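Local coordinates for protein peptidase M28 (Shewanella amazonensis SB2B, PDB 3IIB) that binds zinc ions and probably acts, as a homodimer, as a family M28 metallopeptidase with carboxypeptidase or dipeptidase activity, at residues Q117-A122 and V159-K164; G97-P102 and V193-A198; K323-A328 and V435-L440. All coordinates share one frame; numbering follows the deposited sequence.

Contact 1 of 3, residues Q117-A122 and V159-K164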
ATOM      1  N   GLN A 117       3.891 -23.896  13.931  1.00 10.39           N
ATOM      2  CA  GLN A 117       4.068 -24.925  14.965  1.00 11.61           C
ATOM      3  C   GLN A 117       2.740 -25.353  15.588  1.00 10.17           C
ATOM      4  O   GLN A 117       2.491 -26.529  15.791  1.00 11.05           O
ATOM      5  CB  GLN A 117       5.025 -24.455  16.057  1.00 11.94           C
ATOM      6  CG  GLN A 117       5.456 -25.581  17.027  1.00 20.32           C
ATOM      7  CD  GLN A 117       6.092 -26.797  16.317  1.00 33.75           C
ATOM      8  OE1 GLN A 117       5.478 -27.870  16.212  1.00 40.02           O
ATOM      9  NE2 GLN A 117       7.324 -26.622  15.825  1.00 35.75           N
ATOM     10  N   ASP A 118       1.868 -24.377  15.854  1.00 10.31           N
ATOM     11  CA  ASP A 118       0.543 -24.665  16.392  1.00 11.23           C
ATOM     12  C   ASP A 118      -0.293 -25.503  15.437  1.00  8.20           C
ATOM     13  O   ASP A 118      -0.956 -26.449  15.841  1.00 11.16           O
ATOM     14  CB  ASP A 118      -0.163 -23.363  16.759  1.00 13.03           C
ATOM     15  CG  ASP A 118       0.475 -22.696  17.965  1.00 23.66           C
ATOM     16  OD1 ASP A 118       0.758 -23.406  18.956  1.00 26.37           O
ATOM     17  OD2 ASP A 118       0.706 -21.478  17.931  1.00 34.09           O
ATOM     18  N   LEU A 119      -0.202 -25.189  14.158  1.00  8.22           N
ATOM     19  CA  LEU A 119      -0.871 -25.968  13.125  1.00  7.81           C
ATOM     20  C   LEU A 119      -0.319 -27.396  13.096  1.00  9.10           C
ATOM     21  O   LEU A 119      -1.083 -28.367  13.038  1.00  6.48           O
ATOM     22  CB  LEU A 119      -0.680 -25.294  11.775  1.00  6.09           C
ATOM     23  CG  LEU A 119      -1.167 -26.051  10.561  1.00  6.04           C
ATOM     24  CD1 LEU A 119      -2.657 -26.491  10.705  1.00  5.34           C
ATOM     25  CD2 LEU A 119      -0.920 -25.185   9.301  1.00  5.16           C
ATOM     26  N   GLN A 120       1.009 -27.502  13.160  1.00 11.57           N
ATOM     27  CA  GLN A 120       1.675 -28.818  13.161  1.00 12.43           C
ATOM     28  C   GLN A 120       1.268 -29.663  14.383  1.00 14.37           C
ATOM     29  O   GLN A 120       1.218 -30.897  14.296  1.00 15.16           O
ATOM     30  CB  GLN A 120       3.197 -28.659  13.097  1.00 11.52           C
ATOM     31  CG  GLN A 120       3.713 -28.217  11.739  1.00 17.96           C
ATOM     32  CD  GLN A 120       5.171 -27.785  11.732  1.00 22.14           C
ATOM     33  OE1 GLN A 120       5.662 -27.175  12.691  1.00 25.44           O
ATOM     34  NE2 GLN A 120       5.865 -28.057  10.614  1.00 20.52           N
ATOM     35  N   ASN A 121       0.986 -29.002  15.505  1.00 14.36           N
ATOM     36  CA  ASN A 121       0.492 -29.654  16.722  1.00 14.77           C
ATOM     37  C   ASN A 121      -0.991 -30.029  16.720  1.00 15.45           C
ATOM     38  O   ASN A 121      -1.434 -30.727  17.627  1.00 14.75           O
ATOM     39  CB  ASN A 121       0.719 -28.756  17.940  1.00 14.32           C
ATOM     40  CG  ASN A 121       2.182 -28.525  18.250  1.00 20.22           C
ATOM     41  OD1 ASN A 121       3.051 -29.239  17.775  1.00 23.41           O
ATOM     42  ND2 ASN A 121       2.455 -27.509  19.056  1.00 26.48           N
ATOM     43  N   ALA A 122      -1.766 -29.584  15.733  1.00 13.66           N
ATOM     44  CA  ALA A 122      -3.192 -29.878  15.713  1.00 12.88           C
ATOM     45  C   ALA A 122      -3.429 -31.381  15.601  1.00 13.02           C
ATOM     46  O   ALA A 122      -2.566 -32.121  15.160  1.00 13.17           O
ATOM     47  CB  ALA A 122      -3.893 -29.129  14.540  1.00 11.36           C
ATOM     48  N   VAL A 159       1.495 -27.976   3.527  1.00  6.01           N
ATOM     49  CA  VAL A 159       1.731 -29.372   3.869  1.00  6.29           C
ATOM     50  C   VAL A 159       1.144 -29.703   5.249  1.00  6.00           C
ATOM     51  O   VAL A 159       0.367 -30.646   5.405  1.00  3.81           O
ATOM     52  CB  VAL A 159       3.198 -29.734   3.815  1.00  6.11           C
ATOM     53  CG1 VAL A 159       3.424 -31.180   4.395  1.00  5.44           C
ATOM     54  CG2 VAL A 159       3.719 -29.626   2.393  1.00  4.58           C
ATOM     55  N   ALA A 160       1.491 -28.895   6.242  1.00  5.00           N
ATOM     56  CA  ALA A 160       1.020 -29.143   7.606  1.00  6.68           C
ATOM     57  C   ALA A 160      -0.513 -29.110   7.694  1.00  6.83           C
ATOM     58  O   ALA A 160      -1.108 -29.923   8.397  1.00  5.98           O
ATOM     59  CB  ALA A 160       1.649 -28.120   8.577  1.00  7.32           C
ATOM     60  N   ALA A 161      -1.148 -28.192   6.968  1.00  5.88           N
ATOM     61  CA  ALA A 161      -2.594 -28.093   6.977  1.00  6.16           C
ATOM     62  C   ALA A 161      -3.237 -29.306   6.308  1.00  5.26           C
ATOM     63  O   ALA A 161      -4.172 -29.879   6.832  1.00  5.40           O
ATOM     64  CB  ALA A 161      -3.053 -26.812   6.298  1.00  5.05           C
ATOM     65  N   ALA A 162      -2.723 -29.711   5.149  1.00  6.06           N
ATOM     66  CA  ALA A 162      -3.248 -30.919   4.457  1.00  7.19           C
ATOM     67  C   ALA A 162      -3.146 -32.186   5.301  1.00  4.87           C
ATOM     68  O   ALA A 162      -4.074 -33.005   5.295  1.00  5.67           O
ATOM     69  CB  ALA A 162      -2.575 -31.148   3.101  1.00  5.27           C
ATOM     70  N   GLU A 163      -2.068 -32.313   6.057  1.00  5.23           N
ATOM     71  CA  GLU A 163      -1.873 -33.427   6.989  1.00  6.98           C
ATOM     72  C   GLU A 163      -2.970 -33.543   8.017  1.00  6.83           C
ATOM     73  O   GLU A 163      -3.278 -34.641   8.468  1.00  6.44           O
ATOM     74  CB  GLU A 163      -0.494 -33.350   7.674  1.00  4.93           C
ATOM     75  CG  GLU A 163       0.614 -33.619   6.701  1.00  6.31           C
ATOM     76  CD  GLU A 163       1.997 -33.496   7.314  1.00 14.37           C
ATOM     77  OE1 GLU A 163       2.209 -32.628   8.203  1.00 18.20           O
ATOM     78  OE2 GLU A 163       2.881 -34.269   6.895  1.00 15.50           O
ATOM     79  N   LYS A 164      -3.597 -32.411   8.339  1.00  7.62           N
ATOM     80  CA  LYS A 164      -4.680 -32.369   9.323  1.00  6.15           C
ATOM     81  C   LYS A 164      -6.046 -32.396   8.703  1.00  5.99           C
ATOM     82  O   LYS A 164      -7.049 -32.340   9.424  1.00  8.38           O
ATOM     83  CB  LYS A 164      -4.555 -31.130  10.191  1.00  8.00           C
ATOM     84  CG  LYS A 164      -3.196 -30.940  10.722  1.00  9.01           C
ATOM     85  CD  LYS A 164      -2.807 -31.962  11.773  1.00 15.29           C
ATOM     86  CE  LYS A 164      -1.335 -31.811  12.147  1.00 19.02           C
ATOM     87  NZ  LYS A 164      -0.930 -32.831  13.150  1.00 19.90           N
TER

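Contact 2 of 3, residues G97-P102 and V193-A198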
ATOM      1  N   GLY A  97       3.692 -21.380  -6.541  1.00 10.32           N
ATOM      2  CA  GLY A  97       3.574 -22.803  -6.742  1.00  9.06           C
ATOM      3  C   GLY A  97       2.241 -23.414  -6.329  1.00  8.82           C
ATOM      4  O   GLY A  97       2.035 -24.603  -6.585  1.00  8.09           O
ATOM      5  N   SER A  98       1.320 -22.625  -5.766  1.00  7.74           N
ATOM      6  CA  SER A  98       0.019 -23.169  -5.362  1.00  4.20           C
ATOM      7  C   SER A  98      -0.686 -23.806  -6.543  1.00  5.68           C
ATOM      8  O   SER A  98      -0.698 -23.266  -7.662  1.00  7.20           O
ATOM      9  CB  SER A  98      -0.910 -22.070  -4.794  1.00  4.65           C
ATOM     10  OG  SER A  98      -2.124 -22.653  -4.352  1.00  6.78           O
ATOM     11  N   ILE A  99      -1.364 -24.913  -6.286  1.00  8.06           N
ATOM     12  CA  ILE A  99      -2.326 -25.431  -7.216  1.00  6.56           C
ATOM     13  C   ILE A  99      -3.550 -24.501  -7.223  1.00  7.22           C
ATOM     14  O   ILE A  99      -3.759 -23.707  -6.312  1.00  7.95           O
ATOM     15  CB  ILE A  99      -2.772 -26.893  -6.850  1.00  8.90           C
ATOM     16  CG1 ILE A  99      -3.489 -26.959  -5.491  1.00  8.95           C
ATOM     17  CG2 ILE A  99      -1.548 -27.837  -6.840  1.00  9.19           C
ATOM     18  CD1 ILE A  99      -4.328 -28.270  -5.299  1.00  6.29           C
ATOM     19  N   ALA A 100      -4.355 -24.639  -8.261  1.00  5.72           N
ATOM     20  CA  ALA A 100      -5.607 -23.907  -8.386  1.00  7.34           C
ATOM     21  C   ALA A 100      -6.625 -24.515  -7.434  1.00  7.59           C
ATOM     22  O   ALA A 100      -6.529 -25.709  -7.080  1.00  9.40           O
ATOM     23  CB  ALA A 100      -6.149 -23.978  -9.857  1.00  6.25           C
ATOM     24  N   THR A 101      -7.627 -23.722  -7.082  1.00  9.79           N
ATOM     25  CA  THR A 101      -8.810 -24.216  -6.329  1.00  8.80           C
ATOM     26  C   THR A 101      -9.668 -25.038  -7.260  1.00 12.14           C
ATOM     27  O   THR A 101      -9.533 -24.885  -8.465  1.00 11.29           O
ATOM     28  CB  THR A 101      -9.600 -23.061  -5.764  1.00  8.94           C
ATOM     29  OG1 THR A 101      -9.820 -22.091  -6.801  1.00  8.44           O
ATOM     30  CG2 THR A 101      -8.821 -22.416  -4.591  1.00  5.58           C
ATOM     31  N   PRO A 102     -10.516 -25.935  -6.702  1.00 14.47           N
ATOM     32  CA  PRO A 102     -11.428 -26.758  -7.482  1.00 19.86           C
ATOM     33  C   PRO A 102     -12.281 -25.947  -8.440  1.00 22.24           C
ATOM     34  O   PRO A 102     -12.623 -24.812  -8.152  1.00 20.49           O
ATOM     35  CB  PRO A 102     -12.330 -27.397  -6.424  1.00 20.20           C
ATOM     36  CG  PRO A 102     -11.588 -27.356  -5.199  1.00 18.85           C
ATOM     37  CD  PRO A 102     -10.674 -26.189  -5.256  1.00 15.63           C
ATOM     38  N   VAL A 193       1.829 -36.040   0.424  1.00  5.35           N
ATOM     39  CA  VAL A 193       0.738 -35.263   1.023  1.00  6.22           C
ATOM     40  C   VAL A 193      -0.036 -34.550  -0.062  1.00  4.69           C
ATOM     41  O   VAL A 193       0.552 -33.779  -0.844  1.00  7.42           O
ATOM     42  CB  VAL A 193       1.240 -34.232   2.035  1.00  6.11           C
ATOM     43  CG1 VAL A 193       0.061 -33.426   2.605  1.00  5.28           C
ATOM     44  CG2 VAL A 193       2.007 -34.940   3.173  1.00  6.17           C
ATOM     45  N   THR A 194      -1.353 -34.740  -0.048  1.00  5.07           N
ATOM     46  CA  THR A 194      -2.243 -34.028  -0.982  1.00  7.70           C
ATOM     47  C   THR A 194      -1.936 -32.522  -1.044  1.00  9.40           C
ATOM     48  O   THR A 194      -1.947 -31.821  -0.021  1.00  7.11           O
ATOM     49  CB  THR A 194      -3.717 -34.248  -0.646  1.00  7.58           C
ATOM     50  OG1 THR A 194      -4.008 -35.634  -0.806  1.00  8.16           O
ATOM     51  CG2 THR A 194      -4.665 -33.423  -1.570  1.00  6.89           C
ATOM     52  N   ALA A 195      -1.644 -32.045  -2.251  1.00  5.99           N
ATOM     53  CA  ALA A 195      -1.467 -30.611  -2.513  1.00  4.84           C
ATOM     54  C   ALA A 195      -2.806 -29.901  -2.364  1.00  5.67           C
ATOM     55  O   ALA A 195      -3.849 -30.383  -2.825  1.00  6.02           O
ATOM     56  CB  ALA A 195      -0.884 -30.375  -3.939  1.00  7.50           C
ATOM     57  N   ILE A 196      -2.795 -28.795  -1.621  1.00  6.17           N
ATOM     58  CA  ILE A 196      -3.996 -27.992  -1.459  1.00  5.64           C
ATOM     59  C   ILE A 196      -3.723 -26.515  -1.863  1.00  4.01           C
ATOM     60  O   ILE A 196      -2.587 -26.054  -1.777  1.00  4.27           O
ATOM     61  CB  ILE A 196      -4.563 -28.087  -0.002  1.00  5.47           C
ATOM     62  CG1 ILE A 196      -3.533 -27.550   0.994  1.00  6.94           C
ATOM     63  CG2 ILE A 196      -5.097 -29.546   0.290  1.00  7.18           C
ATOM     64  CD1 ILE A 196      -4.078 -27.338   2.455  1.00  5.30           C
ATOM     65  N   PRO A 197      -4.766 -25.786  -2.296  1.00  6.61           N
ATOM     66  CA  PRO A 197      -4.624 -24.358  -2.583  1.00  4.46           C
ATOM     67  C   PRO A 197      -4.125 -23.578  -1.373  1.00  5.98           C
ATOM     68  O   PRO A 197      -4.539 -23.838  -0.248  1.00  6.24           O
ATOM     69  CB  PRO A 197      -6.030 -23.920  -2.962  1.00  4.72           C
ATOM     70  CG  PRO A 197      -6.756 -25.121  -3.271  1.00 11.18           C
ATOM     71  CD  PRO A 197      -6.158 -26.229  -2.476  1.00  5.91           C
ATOM     72  N   ALA A 198      -3.255 -22.610  -1.628  1.00  5.96           N
ATOM     73  CA  ALA A 198      -2.517 -21.916  -0.581  1.00  5.04           C
ATOM     74  C   ALA A 198      -2.366 -20.452  -1.000  1.00  5.32           C
ATOM     75  O   ALA A 198      -1.854 -20.194  -2.080  1.00  4.46           O
ATOM     76  CB  ALA A 198      -1.120 -22.534  -0.412  1.00  4.84           C
TER

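Contact 3 of 3, residues K323-A328 and V435-L440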
ATOM      1  N   LYS A 323      39.781 -21.579  -6.586  1.00  7.73           N
ATOM      2  CA  LYS A 323      40.284 -20.269  -6.995  0.50  6.84           C
ATOM      3  C   LYS A 323      39.323 -19.092  -6.733  1.00  4.96           C
ATOM      4  O   LYS A 323      39.628 -17.965  -7.085  1.00  6.43           O
ATOM      5  CB  LYS A 323      40.686 -20.315  -8.471  0.50  8.17           C
ATOM      6  CG  LYS A 323      42.012 -21.052  -8.728  0.50  9.17           C
ATOM      7  CD  LYS A 323      43.202 -20.228  -8.241  0.50 16.71           C
ATOM      8  CE  LYS A 323      44.529 -20.902  -8.563  0.50 21.46           C
ATOM      9  NZ  LYS A 323      45.698 -20.032  -8.245  0.50 14.90           N
ATOM     10  N   HIS A 324      38.153 -19.344  -6.141  1.00  5.13           N
ATOM     11  CA  HIS A 324      37.257 -18.280  -5.686  1.00  3.87           C
ATOM     12  C   HIS A 324      37.816 -17.730  -4.394  1.00  5.08           C
ATOM     13  O   HIS A 324      37.892 -18.434  -3.395  1.00  7.97           O
ATOM     14  CB  HIS A 324      35.834 -18.772  -5.474  1.00  3.78           C
ATOM     15  CG  HIS A 324      35.066 -18.889  -6.737  1.00  3.72           C
ATOM     16  ND1 HIS A 324      35.501 -19.665  -7.793  1.00  5.34           N
ATOM     17  CD2 HIS A 324      33.929 -18.281  -7.153  1.00  7.40           C
ATOM     18  CE1 HIS A 324      34.642 -19.555  -8.788  1.00  9.27           C
ATOM     19  NE2 HIS A 324      33.689 -18.709  -8.435  1.00 10.70           N
ATOM     20  N   TYR A 325      38.301 -16.512  -4.428  1.00  2.71           N
ATOM     21  CA  TYR A 325      38.938 -15.931  -3.257  1.00  2.11           C
ATOM     22  C   TYR A 325      37.892 -15.665  -2.161  1.00  5.12           C
ATOM     23  O   TYR A 325      38.075 -16.049  -1.007  1.00  4.14           O
ATOM     24  CB  TYR A 325      39.663 -14.662  -3.678  1.00  5.51           C
ATOM     25  CG  TYR A 325      40.425 -13.991  -2.557  1.00  5.05           C
ATOM     26  CD1 TYR A 325      41.504 -14.621  -1.932  1.00  5.04           C
ATOM     27  CD2 TYR A 325      40.092 -12.711  -2.157  1.00  2.89           C
ATOM     28  CE1 TYR A 325      42.203 -13.978  -0.901  1.00  6.62           C
ATOM     29  CE2 TYR A 325      40.776 -12.078  -1.101  1.00  2.97           C
ATOM     30  CZ  TYR A 325      41.826 -12.705  -0.527  1.00  2.00           C
ATOM     31  OH  TYR A 325      42.463 -12.048   0.504  1.00  4.73           O
ATOM     32  N   ILE A 326      36.804 -14.992  -2.540  1.00  3.83           N
ATOM     33  CA  ILE A 326      35.712 -14.667  -1.632  1.00  4.89           C
ATOM     34  C   ILE A 326      34.504 -14.394  -2.470  1.00  4.28           C
ATOM     35  O   ILE A 326      34.631 -13.961  -3.625  1.00  5.09           O
ATOM     36  CB  ILE A 326      36.053 -13.468  -0.734  1.00  5.14           C
ATOM     37  CG1 ILE A 326      35.039 -13.343   0.417  1.00  4.61           C
ATOM     38  CG2 ILE A 326      36.111 -12.178  -1.557  1.00  4.78           C
ATOM     39  CD1 ILE A 326      35.612 -12.619   1.673  1.00  3.05           C
ATOM     40  N   ALA A 327      33.336 -14.660  -1.905  1.00  3.09           N
ATOM     41  CA  ALA A 327      32.064 -14.385  -2.552  1.00  3.81           C
ATOM     42  C   ALA A 327      31.124 -13.604  -1.630  1.00  5.29           C
ATOM     43  O   ALA A 327      31.148 -13.833  -0.436  1.00  3.82           O
ATOM     44  CB  ALA A 327      31.379 -15.710  -2.946  1.00  2.59           C
ATOM     45  N   ALA A 328      30.290 -12.717  -2.196  1.00  4.45           N
ATOM     46  CA  ALA A 328      29.287 -11.936  -1.446  1.00  3.36           C
ATOM     47  C   ALA A 328      28.128 -11.613  -2.354  1.00  5.02           C
ATOM     48  O   ALA A 328      28.293 -11.565  -3.578  1.00  4.89           O
ATOM     49  CB  ALA A 328      29.860 -10.632  -0.845  1.00  2.00           C
ATOM     50  N   VAL A 435      45.784 -11.227   1.993  1.00  5.35           N
ATOM     51  CA  VAL A 435      45.421 -12.076   3.109  1.00  6.03           C
ATOM     52  C   VAL A 435      45.039 -13.462   2.605  1.00  4.60           C
ATOM     53  O   VAL A 435      44.248 -13.612   1.667  1.00  5.20           O
ATOM     54  CB  VAL A 435      44.251 -11.462   3.945  1.00  3.88           C
ATOM     55  CG1 VAL A 435      43.961 -12.310   5.195  1.00  4.47           C
ATOM     56  CG2 VAL A 435      44.599  -9.974   4.319  1.00  2.04           C
ATOM     57  N   GLU A 436      45.546 -14.474   3.301  1.00  3.77           N
ATOM     58  CA  GLU A 436      45.132 -15.840   3.054  1.00  4.09           C
ATOM     59  C   GLU A 436      43.833 -16.094   3.781  1.00  4.35           C
ATOM     60  O   GLU A 436      43.792 -16.044   4.997  1.00  4.43           O
ATOM     61  CB  GLU A 436      46.232 -16.839   3.475  1.00  3.41           C
ATOM     62  CG  GLU A 436      45.782 -18.269   3.370  1.00  6.02           C
ATOM     63  CD  GLU A 436      45.356 -18.612   1.955  1.00  6.35           C
ATOM     64  OE1 GLU A 436      46.212 -18.527   1.060  1.00  9.30           O
ATOM     65  OE2 GLU A 436      44.169 -18.963   1.761  1.00  6.53           O
ATOM     66  N   LEU A 437      42.770 -16.388   3.041  1.00  6.75           N
ATOM     67  CA  LEU A 437      41.440 -16.530   3.629  1.00  4.71           C
ATOM     68  C   LEU A 437      41.039 -17.969   4.013  1.00  6.43           C
ATOM     69  O   LEU A 437      40.021 -18.182   4.678  1.00  4.75           O
ATOM     70  CB  LEU A 437      40.373 -15.912   2.711  1.00  3.84           C
ATOM     71  CG  LEU A 437      40.522 -14.437   2.317  1.00  4.28           C
ATOM     72  CD1 LEU A 437      39.258 -14.055   1.509  1.00  2.58           C
ATOM     73  CD2 LEU A 437      40.726 -13.543   3.582  1.00  2.10           C
ATOM     74  N   ARG A 438      41.850 -18.936   3.625  1.00  4.89           N
ATOM     75  CA  ARG A 438      41.541 -20.329   3.817  1.00  5.23           C
ATOM     76  C   ARG A 438      42.591 -20.941   4.782  1.00  7.32           C
ATOM     77  O   ARG A 438      43.702 -20.399   4.955  1.00  8.11           O
ATOM     78  CB  ARG A 438      41.556 -21.026   2.456  1.00  7.80           C
ATOM     79  CG  ARG A 438      40.486 -20.561   1.508  1.00  4.90           C
ATOM     80  CD  ARG A 438      40.595 -21.294   0.231  1.00  8.45           C
ATOM     81  NE  ARG A 438      39.600 -20.823  -0.735  1.00  6.44           N
ATOM     82  CZ  ARG A 438      38.822 -21.613  -1.467  1.00  3.76           C
ATOM     83  NH1 ARG A 438      38.941 -22.925  -1.380  1.00  5.21           N
ATOM     84  NH2 ARG A 438      37.916 -21.095  -2.272  1.00  4.84           N
ATOM     85  N   PRO A 439      42.262 -22.067   5.409  1.00  4.58           N
ATOM     86  CA  PRO A 439      41.005 -22.766   5.375  1.00  8.04           C
ATOM     87  C   PRO A 439      39.972 -22.159   6.303  1.00  8.35           C
ATOM     88  O   PRO A 439      40.315 -21.556   7.325  1.00  6.53           O
ATOM     89  CB  PRO A 439      41.388 -24.153   5.887  1.00 10.64           C
ATOM     90  CG  PRO A 439      42.417 -23.873   6.921  1.00 11.31           C
ATOM     91  CD  PRO A 439      43.210 -22.718   6.336  1.00  9.71           C
ATOM     92  N   LEU A 440      38.693 -22.341   5.971  1.00  9.87           N
ATOM     93  CA  LEU A 440      37.609 -21.911   6.846  1.00  9.07           C
ATOM     94  C   LEU A 440      37.575 -22.788   8.080  1.00 10.79           C
ATOM     95  O   LEU A 440      37.695 -24.010   7.964  1.00 12.43           O
ATOM     96  CB  LEU A 440      36.257 -22.045   6.132  1.00 10.45           C
ATOM     97  CG  LEU A 440      36.088 -21.255   4.845  1.00  7.69           C
ATOM     98  CD1 LEU A 440      34.599 -21.294   4.307  1.00  2.87           C
ATOM     99  CD2 LEU A 440      36.563 -19.843   5.062  1.00  4.95           C
TER
HETATM  100  O   HOH W   1      40.169 -18.034  -0.843  1.00  4.83           O

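Contact 1 of 3, residues Q117-A122 and V159-K164
Gln120 and Ala160 bring the two backbones closest, CA to CA 5.6 Å, and the chains have drawn apart to 7.0 Å between the CA atoms of Ala122 and Lys164. Each segment takes in part of a helix of successive beta-alpha-beta crossovers: helix 116-120 links the parallel strands 106-113 and 131-134, and helix 145-163 links 131-134 to 168-172. Where the helices come together, the small side chain of Ala160 lets them approach. Ala160 CB meets Gln120 CG at 3.8 Å and also lies against CD2 of Leu119. That leucine methyl reaches on to the backbone N and CB of Ala161, while the residue as a whole packs down on Phe113, Leu127 and Ile134. Although CB of Gln120 points away from helix 145-163, CG stands anti to the carbonyl carbon and still touches Ala160. The polar part of the contact belongs to Lys164, just past helix 145-163. A bend at its second torsion (chi2 -70°) sets CD next to the CB of Ala122, and the chain then runs extended to the ammonium group. There the main-chain carbonyls of Gln120 and Ala122 share one charged donor. Lys164 NZ donates to Gln120 O at 3.1 Å, from 47° out of that carbonyl's plane, and to Ala122 O at 2.7 Å, tilted 26° from the plane.

Contact 2 of 3, residues G97-P102 and V193-A198
Ser98 turns its OG anti to its own backbone N (chi1 -177°), which carries the hydroxyl to Ala198, whose N-H it accepts at 2.9 Å between Ala198 N and Ser98 OG. The same oxygen donates to the carbonyl of the next residue, with Ser98 OG 2.8 Å from Ile99 O, in the carbonyl plane and on a lone pair. One hydroxyl thus works as acceptor across the contact and donor within its own segment, and the two bonds fix its rotation. Ile99 places CG1 between its backbone N and carbonyl carbon (chi1 63°), so that this branch runs over the Ile196-Pro197 peptide; Ile99 CD1 ends 3.3 Å from Ala195 O, and CG2, on the other branch, meets the CB of Ala195. Residues 98-102 run in a polyproline II-like conformation, and the touching parts of the two loops lie at 91° to each other. Pro197 fills the crossing. Pro197 CD packs on Ile99 CD1 at 3.9 Å, while Pro197 CB is 3.6 Å from Thr101 CG2; the threonine hydroxyl is engaged instead by the backbone N of Leu225. Tyr189 ties both loops together, its OH bonding to Ile99 N and to Ile196 O. Around the crossing, strand 220-242 contributes Leu225 and Ser227 beside the 97-102 loop, helix 145-163 lies against Ile196 and Ala198 through Ala161 and Ala158, and Ala198 begins strand 198-201, which pairs with strands 88-94 and 168-172.

Contact 3 of 3, residues K323-A328 and V435-L440
Tyr325 reaches Val435 and Leu437 although its CB points away from the 435-440 segment. CG stands anti to the backbone N (chi1 -177°). From there the ring swings back under Leu437; Leu437 CD1 sits over one face in a CH-pi contact, 3.6 Å from the Tyr325 ring centroid and 16° off the normal. Of the ring carbons next to CG, Tyr325 CD2 is 4.0 Å from Leu437 CD1 and Tyr325 CD1 slightly farther. Further out, CE2 and CZ come closer to that methyl, whereas Tyr325 CE1 approaches Val435 O at 3.3 Å. At the tip, Tyr325 OH donates to Val435 O at 2.6 Å, in the carbonyl plane and on a lone pair, with the acceptor at the ring's edge. This joins strand 324-329, parallel to strand 247-257 in the central sheet of the M28 peptidase fold, to the tail that follows helix 413-432. Ile326 CD1 meets the same Leu437 methyl. Nearer the start of the strand, Arg438 runs extended to NE; Arg438 NH2 donates to His324 O at 2.9 Å, the oxygen 17° out of the guanidinium plane, while NE reaches Tyr325 O through a water molecule lying 2.8 Å from Arg438 NE.

Contacts 1 and 2 form one neighbourhood, with centres about 15 Å apart, and they meet directly: Ala162 CB of contact 1 lies 3.3 Å from Thr194 O of contact 2, and Ile196 packs against the same helix turn. In sequence, contact 1 falls wholly between the two halves of contact 2. Contact 3 comes later in the chain, its centre about 42 Å from that of contact 1 and about 43 Å from that of contact 2, which lies across the chain's centre from it. None of the three adjoins the zinc ions. Contact 3 nevertheless shares the scaffold of the metal site, since strand 247-257 ends on the zinc ligand His257 and strand 324-329 runs toward another, Asp331.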